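Local coordinates for protein probable tRNA pseudouridine synthase D (Methanosarcina mazei, PDB 1Z2Z) that probably isomerises uridine-13 of transfer RNAs to pseudouridine, at residues Asn13-Asp18 with Tyr429-Pro434; Arg27-Asp32 with Asp401-Gly406; His63-Leu68 with Lys77-Ala82; Gly192-Ala197 with Gly256-Leu261; Thr338-Gly343 with Glu355-Val360. One frame throughout, in Å; residues are numbered along the deposited sequence.

Contact 1 ties the N-terminal part of the chain to its C-terminal end, and all the other contacts fall in the sequence between its segments. Contact 2 likewise encloses contacts 3, 4 and 5, which follow one another along the chain. Contacts 1 and 2 have centres about 22 Å apart. Contact 3 sits at one edge of the mixed sheet. Contacts 4 and 5 lie in the TRUD region, with centres about 26 Å apart. The widest separation is between contacts 2 and 4, about 46 Å between centres. None of the five is at the predicted nucleophile Asp-86, but Arg-27, in a segment of contact 2, makes a salt bridge to it.

Contact 1. Residues Asn13-Asp18 with Tyr429-Pro434; sequences NLYSTD and YMKVNP
The ring of Tyr-15 carries the side chain of Lys-431 on one face. CG of Lys-431 stands 3.4 Å from the ring centroid and 22° off the ring normal, a CH-pi contact displaced toward the rim. The aliphatic chain runs on across the same ring. CB of Lys-431 lies near CZ of Tyr-15, and CD of Lys-431 is 3.5 Å from Tyr-15 CG. At the far end of the ring, OH of Tyr-15 comes within 3.4 Å of Lys-431 CA. Both side chains are buried. Lys-431 follows directly on helix 423-430 and leaves helical geometry with positive phi, so the contact is built on the C-terminal end of that helix, and the loop between helix 5-8 and strand 33-39 lies against it. The lysine chain is extended through chi3 and then bends at chi4 (69°). This turns NZ of Lys-431 to OG1 of Thr-17, 2.7 Å away, in a hydrogen bond. NZ is also bonded to Thr-19 OG1 and to the backbone O of Glu-428, which leaves the buried ammonium with three oxygen partners. Without the ring, as with an alanine here, the methylene chain of Lys-431 would probably lose its flat support and the ammonium group could shift from its threonines. Arg-427 and Glu-428 of the helix also touch Tyr-15, and Glu-428 OE2 accepts from the backbone N of Thr-17.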
# COMPACT_ATOMS: atom_id res chain seq x y z
N ASN A 13 -3.69 -14.79 -4.09
CA ASN A 13 -4.39 -16.04 -3.82
C ASN A 13 -3.47 -17.10 -3.26
O ASN A 13 -3.74 -18.29 -3.38
CB ASN A 13 -5.04 -16.57 -5.09
CG ASN A 13 -4.08 -17.38 -5.94
OD1 ASN A 13 -2.97 -16.94 -6.25
ND2 ASN A 13 -4.51 -18.58 -6.33
N LEU A 14 -2.38 -16.69 -2.63
CA LEU A 14 -1.46 -17.66 -2.06
C LEU A 14 -0.43 -16.99 -1.18
O LEU A 14 -0.64 -15.89 -0.71
CB LEU A 14 -0.77 -18.43 -3.18
CG LEU A 14 -0.02 -17.58 -4.19
CD1 LEU A 14 1.47 -17.52 -3.88
CD2 LEU A 14 -0.24 -18.19 -5.54
N TYR A 15 0.69 -17.68 -0.98
CA TYR A 15 1.78 -17.21 -0.13
C TYR A 15 3.12 -17.73 -0.64
O TYR A 15 3.27 -18.93 -0.89
CB TYR A 15 1.57 -17.73 1.30
CG TYR A 15 0.27 -17.31 1.95
CD1 TYR A 15 0.16 -16.09 2.62
CD2 TYR A 15 -0.85 -18.14 1.94
CE1 TYR A 15 -1.01 -15.72 3.28
CE2 TYR A 15 -2.04 -17.78 2.60
CZ TYR A 15 -2.11 -16.57 3.26
OH TYR A 15 -3.26 -16.19 3.91
N SER A 16 4.11 -16.84 -0.77
CA SER A 16 5.43 -17.26 -1.25
C SER A 16 6.02 -18.29 -0.28
O SER A 16 6.89 -19.09 -0.65
CB SER A 16 6.37 -16.05 -1.36
OG SER A 16 7.06 -15.82 -0.14
N THR A 17 5.54 -18.28 0.96
CA THR A 17 6.02 -19.22 1.96
C THR A 17 4.98 -20.32 2.16
O THR A 17 3.78 -20.07 2.10
CB THR A 17 6.23 -18.51 3.31
OG1 THR A 17 4.98 -18.01 3.78
CG2 THR A 17 7.21 -17.35 3.16
N ASP A 18 5.44 -21.55 2.41
CA ASP A 18 4.53 -22.68 2.62
C ASP A 18 4.34 -22.98 4.11
O ASP A 18 3.81 -24.03 4.48
CB ASP A 18 5.07 -23.92 1.92
CG ASP A 18 6.45 -24.28 2.40
OD1 ASP A 18 7.41 -24.18 1.60
OD2 ASP A 18 6.58 -24.65 3.59
N TYR A 429 3.67 -13.94 7.44
CA TYR A 429 3.87 -14.45 8.79
C TYR A 429 2.60 -14.87 9.49
O TYR A 429 2.60 -15.80 10.29
CB TYR A 429 4.56 -13.43 9.69
CG TYR A 429 6.04 -13.38 9.51
CD1 TYR A 429 6.61 -12.66 8.47
CD2 TYR A 429 6.89 -14.08 10.37
CE1 TYR A 429 7.98 -12.62 8.29
CE2 TYR A 429 8.27 -14.06 10.19
CZ TYR A 429 8.80 -13.32 9.15
OH TYR A 429 10.15 -13.28 8.94
N MSE A 430 1.50 -14.17 9.21
CA MSE A 430 0.25 -14.49 9.87
C MSE A 430 -0.70 -15.25 8.98
O MSE A 430 -1.54 -16.01 9.47
CB MSE A 430 -0.46 -13.22 10.34
CG MSE A 430 0.20 -12.54 11.51
SE MSE A 430 -0.56 -10.77 11.73
CE MSE A 430 -2.05 -11.23 12.89
N LYS A 431 -0.59 -15.03 7.68
CA LYS A 431 -1.47 -15.68 6.71
C LYS A 431 -2.90 -15.74 7.24
O LYS A 431 -3.45 -16.82 7.41
CB LYS A 431 -0.98 -17.11 6.40
CG LYS A 431 0.41 -17.18 5.77
CD LYS A 431 0.73 -18.56 5.23
CE LYS A 431 2.14 -18.66 4.68
NZ LYS A 431 3.21 -18.56 5.73
N VAL A 432 -3.49 -14.58 7.50
CA VAL A 432 -4.86 -14.53 7.99
C VAL A 432 -5.65 -13.48 7.24
O VAL A 432 -5.08 -12.73 6.45
CB VAL A 432 -4.93 -14.21 9.50
CG1 VAL A 432 -4.37 -15.37 10.32
CG2 VAL A 432 -4.15 -12.94 9.78
N ASN A 433 -6.95 -13.43 7.49
CA ASN A 433 -7.80 -12.45 6.82
C ASN A 433 -7.26 -11.04 7.09
O ASN A 433 -6.89 -10.70 8.21
CB ASN A 433 -9.24 -12.58 7.31
CG ASN A 433 -10.22 -11.74 6.50
OD1 ASN A 433 -10.20 -10.51 6.57
ND2 ASN A 433 -11.07 -12.39 5.73
N PRO A 434 -7.19 -10.21 6.03
CA PRO A 434 -6.69 -8.83 6.13
C PRO A 434 -7.51 -7.95 7.09
O PRO A 434 -7.04 -6.90 7.53
CB PRO A 434 -6.76 -8.34 4.68
CG PRO A 434 -7.91 -9.12 4.12
CD PRO A 434 -7.64 -10.51 4.66

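Contact 2. Residues Arg27-Asp32 with Asp401-Gly406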
# COMPACT_ATOMS: atom_id res chain seq x y z
N ARG A 27 -2.18 -5.01 17.29
CA ARG A 27 -2.67 -3.78 17.88
C ARG A 27 -3.48 -4.06 19.14
O ARG A 27 -4.43 -3.33 19.45
CB ARG A 27 -3.56 -3.01 16.89
CG ARG A 27 -2.86 -2.00 15.98
CD ARG A 27 -2.53 -2.61 14.64
NE ARG A 27 -2.58 -1.65 13.53
CZ ARG A 27 -1.71 -0.67 13.32
NH1 ARG A 27 -0.69 -0.48 14.14
NH2 ARG A 27 -1.83 0.12 12.27
N GLN A 28 -3.13 -5.11 19.87
CA GLN A 28 -3.87 -5.41 21.08
C GLN A 28 -3.51 -4.35 22.11
O GLN A 28 -4.34 -3.94 22.93
CB GLN A 28 -3.54 -6.80 21.62
CG GLN A 28 -4.76 -7.45 22.27
CD GLN A 28 -4.41 -8.56 23.23
OE1 GLN A 28 -3.74 -9.52 22.87
NE2 GLN A 28 -4.87 -8.42 24.47
N GLU A 29 -2.26 -3.90 22.06
CA GLU A 29 -1.76 -2.88 22.96
C GLU A 29 -0.95 -1.86 22.19
O GLU A 29 -0.04 -2.22 21.45
CB GLU A 29 -0.93 -3.52 24.06
CG GLU A 29 -1.80 -4.26 25.02
CD GLU A 29 -2.85 -3.35 25.60
OE1 GLU A 29 -3.95 -3.83 25.98
OE2 GLU A 29 -2.55 -2.12 25.66
N ILE A 30 -1.27 -0.58 22.36
CA ILE A 30 -0.57 0.49 21.67
C ILE A 30 0.89 0.11 21.42
O ILE A 30 1.33 0.10 20.29
CB ILE A 30 -0.66 1.81 22.46
CG1 ILE A 30 -2.09 2.01 22.99
CG2 ILE A 30 -0.30 2.98 21.57
CD1 ILE A 30 -3.16 2.13 21.92
N GLU A 31 1.64 -0.24 22.46
CA GLU A 31 3.03 -0.60 22.24
C GLU A 31 3.26 -1.85 21.37
O GLU A 31 4.41 -2.21 21.09
CB GLU A 31 3.77 -0.77 23.58
CG GLU A 31 4.05 0.53 24.35
CD GLU A 31 2.78 1.19 24.89
OE1 GLU A 31 1.76 0.47 25.05
OE2 GLU A 31 2.82 2.41 25.16
N ASP A 32 2.20 -2.52 20.93
CA ASP A 32 2.38 -3.72 20.11
C ASP A 32 2.68 -3.41 18.65
O ASP A 32 2.83 -4.31 17.82
CB ASP A 32 1.15 -4.63 20.18
CG ASP A 32 1.14 -5.51 21.42
OD1 ASP A 32 0.17 -6.28 21.58
OD2 ASP A 32 2.10 -5.44 22.22
N ASP A 401 2.87 -14.72 25.81
CA ASP A 401 2.29 -13.41 26.00
C ASP A 401 1.40 -13.33 27.22
O ASP A 401 0.39 -14.04 27.34
CB ASP A 401 1.52 -12.96 24.75
CG ASP A 401 0.19 -13.65 24.60
OD1 ASP A 401 0.12 -14.86 24.90
OD2 ASP A 401 -0.79 -12.98 24.17
N GLU A 402 1.80 -12.46 28.12
CA GLU A 402 1.09 -12.21 29.36
C GLU A 402 -0.39 -11.91 29.09
O GLU A 402 -1.26 -12.58 29.64
CB GLU A 402 1.73 -11.02 30.07
CG GLU A 402 3.26 -10.92 29.95
CD GLU A 402 3.74 -10.57 28.53
OE1 GLU A 402 3.27 -9.57 27.93
OE2 GLU A 402 4.63 -11.31 28.03
N LEU A 403 -0.68 -10.91 28.26
CA LEU A 403 -2.06 -10.55 27.98
C LEU A 403 -2.97 -11.72 27.61
O LEU A 403 -4.18 -11.63 27.80
CB LEU A 403 -2.14 -9.52 26.88
CG LEU A 403 -1.86 -8.05 27.20
CD1 LEU A 403 -0.37 -7.79 27.34
CD2 LEU A 403 -2.46 -7.23 26.08
N ASN A 404 -2.39 -12.79 27.07
CA ASN A 404 -3.17 -13.96 26.67
C ASN A 404 -2.51 -15.22 27.21
O ASN A 404 -1.70 -15.84 26.51
CB ASN A 404 -3.28 -14.06 25.15
CG ASN A 404 -3.98 -12.87 24.53
OD1 ASN A 404 -5.21 -12.73 24.60
ND2 ASN A 404 -3.20 -11.99 23.90
N PRO A 405 -2.86 -15.61 28.45
CA PRO A 405 -2.31 -16.80 29.11
C PRO A 405 -2.61 -18.10 28.37
O PRO A 405 -3.77 -18.40 28.07
CB PRO A 405 -2.94 -16.73 30.49
CG PRO A 405 -4.27 -16.10 30.22
CD PRO A 405 -3.93 -15.00 29.26
N GLY A 406 -1.56 -18.87 28.09
CA GLY A 406 -1.70 -20.13 27.39
C GLY A 406 -1.34 -20.00 25.91
O GLY A 406 -1.01 -20.99 25.25
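Gln-28 and Asn-404 join their amide ends in the polar half of this contact. ND2 of Asn-404 donates to OE1 of Gln-28 at 2.7 Å, with an angle of 159° at the hydrogen. The donor lies in the carbonyl plane of Gln-28, on a lone pair, and the acceptor is close to the amide plane of Asn-404. The two amide planes are turned 56° apart, yet the bond is well directed. The glutamine chain is extended beyond CG (chi2 -159°), which carries its amide across to the other segment. Residues 401-404 form a type I beta turn in the loop that links strand 398-400 to its antiparallel partner 408-417, at the edge of the mixed sheet. Asn-404 closes that turn, with its backbone N bonded to Asp-401 O at 3.1 Å. Arg-140 of strand 130-142 touches both Gln-28 and Asn-404, which places this side next to the sheet. The Leu-403 side is the more open one, held by apolar touches and not by a bond. There the exposed Leu-403 places one methyl, CD2, 3.1 Å from NE2 of Gln-28 and 3.2 Å from CG of Glu-29. The glutamate bends at chi2, and its CD and OE1 stand further from the methyl than CG does. Next to Gln-28 in sequence, Arg-27 makes a salt bridge to Asp-86, the predicted nucleophile.

Contact 3. Residues His63-Leu68 with Lys77-Ala82; sequences HLTRTL and KRISVA
Thr-65 turns its methyl side to Ile-79. CG2 of the threonine lies 3.6 Å from CG1 of the isoleucine, and CB of Thr-65 is 3.9 Å from the same CG1. The two side chains are inclined to each other, and CG1 of the isoleucine meets both atoms. With CG1 of Ile-79 roughly anti to its backbone N (chi1 151°), that branch is the one that faces Thr-65. CD1 of Ile-79 then continues toward Leu-68, one helical turn on from Thr-65, and meets its CD1 at 4.2 Å. Ile-79 is thus set against two residues on one side of helix 61-72. The other branch, CG2, comes no nearer than 4.2 Å to the backbone O of Thr-65. The helix leads through a loop and a short 3-10 segment into strand 79-81, an edge strand of the mixed sheet paired antiparallel with strand 90-98. Ile-79 also touches Ile-95 of that neighbour. Ser-80, next in the strand, has its CB directed away from the helix, and its OG is bonded to Val-125 O. The hydroxyl of Thr-65 is used away from the isoleucine. Its OG1 is bonded to the backbone O of His-62, as well as to Thr-61 O and Gln-76 NE2. The buried threonine therefore has its polar atom satisfied by its own helix and the loop, and it meets the strand through van der Waals contact of its methyl side.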
# COMPACT_ATOMS: atom_id res chain seq x y z
N HIS A 63 -5.20 15.14 13.92
CA HIS A 63 -5.65 15.66 15.20
C HIS A 63 -4.53 16.38 15.98
O HIS A 63 -4.75 17.46 16.52
CB HIS A 63 -6.27 14.55 16.06
CG HIS A 63 -6.94 15.06 17.29
ND1 HIS A 63 -6.27 15.20 18.49
CD2 HIS A 63 -8.18 15.55 17.49
CE1 HIS A 63 -7.08 15.76 19.37
NE2 HIS A 63 -8.24 15.98 18.79
N LEU A 64 -3.33 15.79 16.01
CA LEU A 64 -2.19 16.37 16.72
C LEU A 64 -1.78 17.73 16.14
O LEU A 64 -1.63 18.71 16.87
CB LEU A 64 -0.99 15.44 16.63
CG LEU A 64 0.10 15.57 17.70
CD1 LEU A 64 1.38 14.91 17.17
CD2 LEU A 64 0.36 17.02 18.04
N THR A 65 -1.58 17.76 14.83
CA THR A 65 -1.18 18.98 14.15
C THR A 65 -2.27 20.02 14.34
O THR A 65 -1.98 21.21 14.48
CB THR A 65 -0.96 18.70 12.64
OG1 THR A 65 -2.17 18.21 12.06
CG2 THR A 65 0.12 17.65 12.45
N ARG A 66 -3.52 19.60 14.36
CA ARG A 66 -4.59 20.56 14.55
C ARG A 66 -4.53 21.10 16.00
O ARG A 66 -4.95 22.22 16.27
CB ARG A 66 -5.94 19.91 14.27
CG ARG A 66 -7.07 20.91 14.18
CD ARG A 66 -8.05 20.69 15.30
NE ARG A 66 -9.34 20.19 14.85
CZ ARG A 66 -10.18 19.56 15.66
NH1 ARG A 66 -9.86 19.38 16.93
NH2 ARG A 66 -11.36 19.13 15.22
N THR A 67 -3.99 20.29 16.92
CA THR A 67 -3.84 20.68 18.31
C THR A 67 -2.65 21.62 18.43
O THR A 67 -2.74 22.68 19.04
CB THR A 67 -3.63 19.44 19.23
OG1 THR A 67 -4.86 18.74 19.37
CG2 THR A 67 -3.16 19.85 20.62
N LEU A 68 -1.52 21.25 17.85
CA LEU A 68 -0.37 22.14 17.93
C LEU A 68 -0.66 23.44 17.22
O LEU A 68 -0.23 24.50 17.68
CB LEU A 68 0.87 21.51 17.31
CG LEU A 68 1.45 20.32 18.04
CD1 LEU A 68 2.68 19.88 17.27
CD2 LEU A 68 1.83 20.70 19.48
N LYS A 77 -0.80 24.09 7.90
CA LYS A 77 0.28 23.94 6.92
C LYS A 77 1.65 24.16 7.53
O LYS A 77 2.62 23.51 7.13
CB LYS A 77 0.10 24.94 5.77
CG LYS A 77 1.22 24.90 4.72
CD LYS A 77 1.14 23.62 3.90
CE LYS A 77 2.42 23.36 3.12
NZ LYS A 77 2.91 24.58 2.41
N ARG A 78 1.76 25.07 8.49
CA ARG A 78 3.05 25.38 9.11
C ARG A 78 3.64 24.19 9.83
O ARG A 78 4.78 24.25 10.27
CB ARG A 78 2.93 26.53 10.09
CG ARG A 78 1.84 27.52 9.76
CD ARG A 78 1.94 28.01 8.33
NE ARG A 78 3.28 28.42 7.97
CZ ARG A 78 3.53 29.37 7.07
NH1 ARG A 78 4.79 29.70 6.78
NH2 ARG A 78 2.52 29.99 6.49
N ILE A 79 2.85 23.14 10.00
CA ILE A 79 3.38 21.96 10.65
C ILE A 79 3.25 20.78 9.68
O ILE A 79 2.14 20.37 9.35
CB ILE A 79 2.66 21.68 12.04
CG1 ILE A 79 2.66 20.18 12.35
CG2 ILE A 79 1.27 22.27 12.09
CD1 ILE A 79 3.80 19.76 13.21
N SER A 80 4.38 20.27 9.18
CA SER A 80 4.33 19.15 8.24
C SER A 80 5.16 17.94 8.59
O SER A 80 6.16 18.01 9.29
CB SER A 80 4.62 19.58 6.77
OG SER A 80 5.95 20.00 6.53
N VAL A 81 4.69 16.81 8.08
CA VAL A 81 5.31 15.54 8.32
C VAL A 81 5.92 14.98 7.02
O VAL A 81 5.56 15.41 5.91
CB VAL A 81 4.26 14.58 8.90
CG1 VAL A 81 3.79 15.09 10.23
CG2 VAL A 81 3.06 14.47 7.96
N ALA A 82 6.85 14.05 7.18
CA ALA A 82 7.50 13.40 6.05
C ALA A 82 6.60 12.27 5.58
O ALA A 82 6.55 11.95 4.39
CB ALA A 82 8.85 12.86 6.48

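Contact 4. Residues Gly192-Ala197 with Gly256-Leu261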
# COMPACT_ATOMS: atom_id res chain seq x y z
N GLY A 192 -15.14 -1.16 -21.57
CA GLY A 192 -16.00 -0.21 -22.26
C GLY A 192 -17.22 0.19 -21.46
O GLY A 192 -17.84 1.21 -21.73
N ASN A 193 -17.58 -0.61 -20.46
CA ASN A 193 -18.74 -0.29 -19.65
C ASN A 193 -18.54 0.90 -18.73
O ASN A 193 -17.64 0.91 -17.90
CB ASN A 193 -19.13 -1.50 -18.80
CG ASN A 193 -19.55 -2.67 -19.63
OD1 ASN A 193 -20.58 -2.63 -20.29
ND2 ASN A 193 -18.74 -3.73 -19.60
N PHE A 194 -19.37 1.92 -18.89
CA PHE A 194 -19.27 3.09 -18.03
C PHE A 194 -20.48 3.15 -17.11
O PHE A 194 -20.50 3.91 -16.14
CB PHE A 194 -19.14 4.37 -18.85
CG PHE A 194 -17.74 4.66 -19.28
CD1 PHE A 194 -17.16 3.93 -20.32
CD2 PHE A 194 -16.99 5.64 -18.64
CE1 PHE A 194 -15.84 4.18 -20.71
CE2 PHE A 194 -15.67 5.89 -19.02
CZ PHE A 194 -15.10 5.16 -20.06
N GLU A 195 -21.49 2.34 -17.43
CA GLU A 195 -22.71 2.25 -16.65
C GLU A 195 -22.40 1.55 -15.33
O GLU A 195 -23.00 1.83 -14.29
CB GLU A 195 -23.76 1.43 -17.41
CG GLU A 195 -25.06 1.23 -16.65
CD GLU A 195 -26.11 2.25 -17.03
OE1 GLU A 195 -27.04 2.49 -16.23
OE2 GLU A 195 -26.01 2.80 -18.15
N LYS A 196 -21.45 0.61 -15.39
CA LYS A 196 -21.04 -0.15 -14.22
C LYS A 196 -19.88 0.52 -13.48
O LYS A 196 -19.88 0.58 -12.26
CB LYS A 196 -20.66 -1.58 -14.62
CG LYS A 196 -21.79 -2.36 -15.30
CD LYS A 196 -23.02 -2.45 -14.40
CE LYS A 196 -24.21 -3.09 -15.10
NZ LYS A 196 -25.41 -3.14 -14.22
N ALA A 197 -18.91 1.02 -14.23
CA ALA A 197 -17.75 1.68 -13.63
C ALA A 197 -18.18 2.89 -12.79
O ALA A 197 -17.57 3.18 -11.76
CB ALA A 197 -16.77 2.13 -14.72
N GLY A 256 -18.97 10.82 -19.00
CA GLY A 256 -18.37 12.04 -18.49
C GLY A 256 -18.60 12.28 -17.01
O GLY A 256 -18.24 13.34 -16.49
N SER A 257 -19.18 11.30 -16.33
CA SER A 257 -19.42 11.45 -14.90
C SER A 257 -18.10 11.45 -14.13
O SER A 257 -18.07 11.74 -12.95
CB SER A 257 -20.33 10.33 -14.39
OG SER A 257 -19.66 9.09 -14.40
N PHE A 258 -17.00 11.13 -14.82
CA PHE A 258 -15.69 11.09 -14.19
C PHE A 258 -14.95 12.40 -14.30
O PHE A 258 -13.93 12.61 -13.63
CB PHE A 258 -14.83 10.01 -14.83
CG PHE A 258 -15.30 8.62 -14.55
CD1 PHE A 258 -15.12 8.06 -13.29
CD2 PHE A 258 -15.92 7.87 -15.54
CE1 PHE A 258 -15.55 6.77 -13.02
CE2 PHE A 258 -16.35 6.58 -15.28
CZ PHE A 258 -16.16 6.02 -14.02
N ARG A 259 -15.45 13.29 -15.16
CA ARG A 259 -14.83 14.59 -15.39
C ARG A 259 -15.16 15.59 -14.29
O ARG A 259 -14.96 16.80 -14.45
CB ARG A 259 -15.27 15.14 -16.75
CG ARG A 259 -14.12 15.48 -17.70
CD ARG A 259 -14.60 15.79 -19.11
NE ARG A 259 -13.50 16.00 -20.06
CZ ARG A 259 -12.55 15.09 -20.33
NH1 ARG A 259 -12.56 13.91 -19.74
NH2 ARG A 259 -11.60 15.37 -21.22
N VAL A 260 -15.65 15.09 -13.17
CA VAL A 260 -16.01 15.93 -12.03
C VAL A 260 -14.99 15.76 -10.90
O VAL A 260 -14.88 16.61 -10.01
CB VAL A 260 -17.42 15.56 -11.53
CG1 VAL A 260 -18.47 16.03 -12.54
CG2 VAL A 260 -17.53 14.07 -11.36
N LEU A 261 -14.25 14.66 -10.95
CA LEU A 261 -13.22 14.35 -9.96
C LEU A 261 -11.87 14.79 -10.51
O LEU A 261 -11.60 14.63 -11.71
CB LEU A 261 -13.20 12.83 -9.72
CG LEU A 261 -14.54 12.09 -9.63
CD1 LEU A 261 -14.29 10.59 -9.65
CD2 LEU A 261 -15.29 12.51 -8.38
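Phe-194 meets the rim of the Phe-258 ring. CD2 of Phe-194 lies 3.5 Å from CE2 of Phe-258, near the plane of the latter ring. The centroids are 5.9 Å apart and the planes stand at 70°. Neither ring covers the face of the other, so the rings meet at their borders, without a T-shaped stack. Phe-258 CZ reaches further, to Ala-197. It lies 4.0 Å from CB of Ala-197 and 3.9 Å from the backbone O of Ala-197, which sits at the ring edge. One ring thus bridges two residues almost a turn apart. Over a face of the same ring, toward its rim, lies OG of Ser-257. A serine in place of Phe-258 would probably open a gap beside Ala-197 and leave CD2 of Phe-194 without its aromatic neighbour. Ile-189 of helix 182-191 touches both Phe-194 and Ala-197. Gly-192 ends that helix in a Schellman motif, and the chain turns into the weakly bonded start of helix 194-202. The contact joins this pair of successive helices to the loop between helices 238-249 and 263-287, in the largely helical part of the TRUD region that marks this family of pseudouridine synthases.

Contact 5. Residues Thr338-Gly343 with Glu355-Val360; sequences TAPLPG and EIENGV
Pro-340 and Glu-357 make the contact by van der Waals packing. CG and CD of Pro-340 lie over one face of the Glu-357 carboxylate. CG of Pro-340 is 3.3 Å from Glu-357 OE2, and CD of Pro-340 is 3.4 Å from Glu-357 OE1. CD of the glutamate is as near to the ring as either oxygen. Glu-357 reaches from helix 352-363 with its chain extended beyond CG (chi2 -166°), which brings the acid group up to the proline. On its own account Pro-340 also touches Ile-281 of helix 263-287. The polar interactions run to residues beyond the two segments. Glu-357 OE2 makes a salt bridge with Arg-385 NH1 and accepts a hydrogen bond from Ala-349 N. The same guanidinium group is bonded through NH2 to OG1 of Thr-338. Backbone bonds come third, from Ala-339 to Arg-386 and from Leu-341 to Thr-384, and hold the segment 338-343 beside the chain that bears Arg-385. Arg-385 thus bonds both Thr-338 of the loop and Glu-357 of helix 352-363. The acid is buried against an apolar ring, yet its charge is matched by Arg-385, so Glu-357 is likely to stay ionised.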
# COMPACT_ATOMS: atom_id res chain seq x y z
N THR A 338 11.15 -7.92 -12.71
CA THR A 338 9.94 -7.13 -12.65
C THR A 338 8.77 -7.87 -13.27
O THR A 338 8.95 -8.86 -13.97
CB THR A 338 10.11 -5.79 -13.38
OG1 THR A 338 10.03 -6.00 -14.79
CG2 THR A 338 11.47 -5.19 -13.05
N ALA A 339 7.57 -7.38 -12.99
CA ALA A 339 6.34 -7.97 -13.51
C ALA A 339 5.61 -6.85 -14.22
O ALA A 339 5.77 -5.69 -13.88
CB ALA A 339 5.50 -8.51 -12.38
N PRO A 340 4.77 -7.19 -15.19
CA PRO A 340 4.03 -6.18 -15.94
C PRO A 340 2.80 -5.57 -15.33
O PRO A 340 2.00 -6.24 -14.69
CB PRO A 340 3.70 -6.91 -17.24
CG PRO A 340 3.42 -8.29 -16.75
CD PRO A 340 4.56 -8.53 -15.77
N LEU A 341 2.64 -4.27 -15.55
CA LEU A 341 1.46 -3.56 -15.10
C LEU A 341 0.85 -3.15 -16.44
O LEU A 341 0.99 -2.01 -16.89
CB LEU A 341 1.84 -2.35 -14.24
CG LEU A 341 1.81 -2.54 -12.71
CD1 LEU A 341 2.53 -1.41 -12.00
CD2 LEU A 341 0.38 -2.59 -12.24
N PRO A 342 0.17 -4.09 -17.10
CA PRO A 342 -0.50 -3.94 -18.40
C PRO A 342 -1.05 -2.55 -18.76
O PRO A 342 -1.66 -1.87 -17.94
CB PRO A 342 -1.60 -5.01 -18.35
CG PRO A 342 -1.74 -5.32 -16.86
CD PRO A 342 -0.31 -5.30 -16.42
N GLY A 343 -0.81 -2.15 -20.02
CA GLY A 343 -1.27 -0.88 -20.54
C GLY A 343 -1.32 -0.98 -22.06
O GLY A 343 -1.88 -1.94 -22.59
N GLU A 355 5.46 -16.70 -20.76
CA GLU A 355 4.30 -17.56 -20.85
C GLU A 355 3.33 -17.25 -19.72
O GLU A 355 2.12 -17.25 -19.91
CB GLU A 355 4.70 -19.03 -20.76
CG GLU A 355 5.25 -19.60 -22.05
CD GLU A 355 5.52 -21.08 -21.94
OE1 GLU A 355 6.34 -21.47 -21.08
OE2 GLU A 355 4.92 -21.85 -22.73
N ILE A 356 3.88 -17.00 -18.54
CA ILE A 356 3.04 -16.70 -17.39
C ILE A 356 2.27 -15.41 -17.62
O ILE A 356 1.06 -15.35 -17.43
CB ILE A 356 3.88 -16.54 -16.11
CG1 ILE A 356 4.61 -17.85 -15.81
CG2 ILE A 356 2.98 -16.12 -14.96
CD1 ILE A 356 5.57 -17.79 -14.65
N GLU A 357 2.99 -14.37 -18.04
CA GLU A 357 2.39 -13.07 -18.28
C GLU A 357 1.28 -13.19 -19.32
O GLU A 357 0.16 -12.72 -19.10
CB GLU A 357 3.47 -12.07 -18.72
CG GLU A 357 4.68 -12.01 -17.77
CD GLU A 357 5.58 -10.80 -18.01
OE1 GLU A 357 6.62 -10.68 -17.31
OE2 GLU A 357 5.26 -9.96 -18.88
N ASN A 358 1.57 -13.82 -20.44
CA ASN A 358 0.57 -13.98 -21.49
C ASN A 358 -0.55 -14.92 -21.04
O ASN A 358 -1.66 -14.88 -21.56
CB ASN A 358 1.24 -14.49 -22.77
CG ASN A 358 2.06 -13.40 -23.47
OD1 ASN A 358 1.50 -12.47 -24.05
ND2 ASN A 358 3.38 -13.50 -23.38
N GLY A 359 -0.27 -15.76 -20.05
CA GLY A 359 -1.28 -16.68 -19.56
C GLY A 359 -2.25 -16.02 -18.59
O GLY A 359 -3.30 -16.58 -18.27
N VAL A 360 -1.90 -14.84 -18.10
CA VAL A 360 -2.78 -14.14 -17.17
C VAL A 360 -3.68 -13.20 -17.97
O VAL A 360 -4.86 -13.05 -17.68
CB VAL A 360 -1.99 -13.33 -16.12
CG1 VAL A 360 -2.95 -12.52 -15.26
CG2 VAL A 360 -1.18 -14.26 -15.24